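Local coordinates for protein alpha-2,3-sialyltransferase (PDB 2P2V) that probably transfers sialic acid from a CMP-activated donor to an acceptor sugar, forming an alpha-2,3 linkage, at residues A[29-32]-A[33-36]. Sequence-based numbering, arbitrary orientation.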
ATOM      1  N   PRO A  29     -41.978   0.134  12.335  1.00 37.38           N
ATOM      2  CA  PRO A  29     -42.991   0.081  13.396  1.00 37.51           C
ATOM      3  C   PRO A  29     -43.133  -1.322  13.980  1.00 37.35           C
ATOM      4  O   PRO A  29     -43.406  -1.462  15.164  1.00 36.78           O
ATOM      5  CB  PRO A  29     -44.279   0.464  12.684  1.00 37.78           C
ATOM      6  CG  PRO A  29     -43.860   1.167  11.476  1.00 38.20           C
ATOM      7  CD  PRO A  29     -42.542   0.587  11.055  1.00 37.73           C
ATOM      8  N   SER A  30     -42.892  -2.347  13.174  1.00 37.06           N
ATOM      9  CA  SER A  30     -43.091  -3.710  13.614  1.00 38.23           C
ATOM     10  C   SER A  30     -42.098  -4.158  14.666  1.00 38.63           C
ATOM     11  O   SER A  30     -42.206  -5.257  15.226  1.00 38.75           O
ATOM     12  CB  SER A  30     -43.033  -4.658  12.423  1.00 38.50           C
ATOM     13  OG  SER A  30     -41.716  -4.749  11.919  1.00 40.40           O
ATOM     14  N   LEU A  31     -41.106  -3.326  14.961  1.00 39.12           N
ATOM     15  CA  LEU A  31     -40.219  -3.632  16.092  1.00 39.62           C
ATOM     16  C   LEU A  31     -41.044  -3.707  17.391  1.00 40.27           C
ATOM     17  O   LEU A  31     -40.709  -4.445  18.314  1.00 40.35           O
ATOM     18  CB  LEU A  31     -39.130  -2.557  16.207  1.00 39.53           C
ATOM     19  CG  LEU A  31     -38.130  -2.570  17.353  1.00 40.39           C
ATOM     20  CD1 LEU A  31     -37.098  -3.734  17.164  1.00 38.75           C
ATOM     21  CD2 LEU A  31     -37.490  -1.177  17.466  1.00 39.72           C
ATOM     22  N   LYS A  32     -42.117  -2.925  17.442  1.00 41.54           N
ATOM     23  CA  LYS A  32     -43.032  -2.883  18.587  1.00 43.25           C
ATOM     24  C   LYS A  32     -43.982  -4.103  18.635  1.00 43.63           C
ATOM     25  O   LYS A  32     -44.616  -4.372  19.673  1.00 44.43           O
ATOM     26  CB  LYS A  32     -43.865  -1.586  18.516  1.00 43.28           C
ATOM     27  CG  LYS A  32     -43.124  -0.281  18.897  1.00 43.97           C
ATOM     28  CD  LYS A  32     -44.117   0.883  19.168  1.00 44.51           C
ATOM     29  CE  LYS A  32     -43.387   2.169  19.612  1.00 47.23           C
ATOM     30  NZ  LYS A  32     -44.118   3.002  20.650  1.00 48.37           N
ATOM     31  N   ASN A  33     -44.071  -4.842  17.529  1.00 43.35           N
ATOM     32  CA  ASN A  33     -45.032  -5.936  17.380  1.00 42.87           C
ATOM     33  C   ASN A  33     -44.360  -7.277  17.074  1.00 41.44           C
ATOM     34  O   ASN A  33     -44.865  -8.051  16.249  1.00 41.99           O
ATOM     35  CB  ASN A  33     -46.046  -5.615  16.268  1.00 43.40           C
ATOM     36  CG  ASN A  33     -46.703  -4.233  16.422  1.00 48.49           C
ATOM     37  OD1 ASN A  33     -47.122  -3.832  17.518  1.00 52.60           O
ATOM     38  ND2 ASN A  33     -46.819  -3.511  15.302  1.00 51.24           N
ATOM     39  N   ILE A  34     -43.230  -7.556  17.727  1.00 38.55           N
ATOM     40  CA  ILE A  34     -42.563  -8.852  17.625  1.00 37.33           C
ATOM     41  C   ILE A  34     -43.396  -9.906  18.354  1.00 37.29           C
ATOM     42  O   ILE A  34     -43.915  -9.635  19.437  1.00 36.60           O
ATOM     43  CB  ILE A  34     -41.167  -8.822  18.285  1.00 37.04           C
ATOM     44  CG1 ILE A  34     -40.197  -7.932  17.474  1.00 36.48           C
ATOM     45  CG2 ILE A  34     -40.558 -10.185  18.365  1.00 34.53           C
ATOM     46  CD1 ILE A  34     -39.004  -7.410  18.337  1.00 37.12           C
ATOM     47  N   ASN A  35     -43.514 -11.096  17.761  1.00 37.09           N
ATOM     48  CA  ASN A  35     -44.177 -12.200  18.445  1.00 36.85           C
ATOM     49  C   ASN A  35     -43.110 -12.977  19.167  1.00 36.08           C
ATOM     50  O   ASN A  35     -42.437 -13.812  18.573  1.00 35.51           O
ATOM     51  CB  ASN A  35     -44.906 -13.106  17.444  1.00 38.00           C
ATOM     52  CG  ASN A  35     -45.745 -14.178  18.141  1.00 40.18           C
ATOM     53  OD1 ASN A  35     -45.381 -14.656  19.215  1.00 41.83           O
ATOM     54  ND2 ASN A  35     -46.844 -14.572  17.518  1.00 42.64           N
ATOM     55  N   TYR A  36     -42.919 -12.700  20.456  1.00 35.90           N
ATOM     56  CA  TYR A  36     -41.766 -13.268  21.147  1.00 35.61           C
ATOM     57  C   TYR A  36     -41.834 -14.763  21.268  1.00 36.57           C
ATOM     58  O   TYR A  36     -40.829 -15.427  21.515  1.00 36.07           O
ATOM     59  CB  TYR A  36     -41.583 -12.629  22.505  1.00 35.60           C
ATOM     60  CG  TYR A  36     -41.213 -11.150  22.391  1.00 33.08           C
ATOM     61  CD1 TYR A  36     -39.886 -10.756  22.135  1.00 36.76           C
ATOM     62  CD2 TYR A  36     -42.169 -10.174  22.535  1.00 35.36           C
ATOM     63  CE1 TYR A  36     -39.542  -9.358  22.025  1.00 35.01           C
ATOM     64  CE2 TYR A  36     -41.839  -8.781  22.418  1.00 36.02           C
ATOM     65  CZ  TYR A  36     -40.518  -8.402  22.161  1.00 35.94           C
ATOM     66  OH  TYR A  36     -40.181  -7.049  22.050  1.00 33.31           O
TER
HETATM   67  O   HOH W   1     -41.883  -5.863  20.232  1.00 40.78           O
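Ile34 sets CG1 anti to its own carbonyl carbon (chi1 -69°), and a nearly extended chi2 (157°) carries CD1 back to within 3.4 Å of Leu31 O. The setting is a single 3-10 turn at residues 29-31, in the loop joining strands 21-25 and 44-48 of the parallel sheet of this alpha/beta fold. The turn illustrates how a short 3-10 segment gives way to extended chain: the i to i+3 bond from Lys32 N to Pro29 O (3.0 Å) is followed by another from Asn33 N to Ser30 O (3.0 Å), and the series goes no further. This second bond is bent to 151° at the hydrogen, and Asn33 N stands well above the plane of the Ser30 carbonyl, not on a lone pair.

A water takes over where the helical pattern stops. It donates to Leu31 O and to Tyr36 OH and weakly accepts from Ile34 N, so that one molecule bridges the turn and the chain beyond it. Leu31 CD1 and Ile34 CD1 touch loosely, methyl to methyl, at 4.3 Å, while the other branch of the isoleucine, CG2, lies over one face of the Tyr36 ring near its rim. Phe248 stacks on that tyrosine, whose hydroxyl also bonds to Tyr58 O. At the start of the turn, buried Ser30 OG bonds to Asp172, and Pro29 lines the pocket of the bound CMP-sialic acid analogue. The water's two donated bonds measure 2.7 Å to Leu31 O and 2.8 Å to Tyr36 OH.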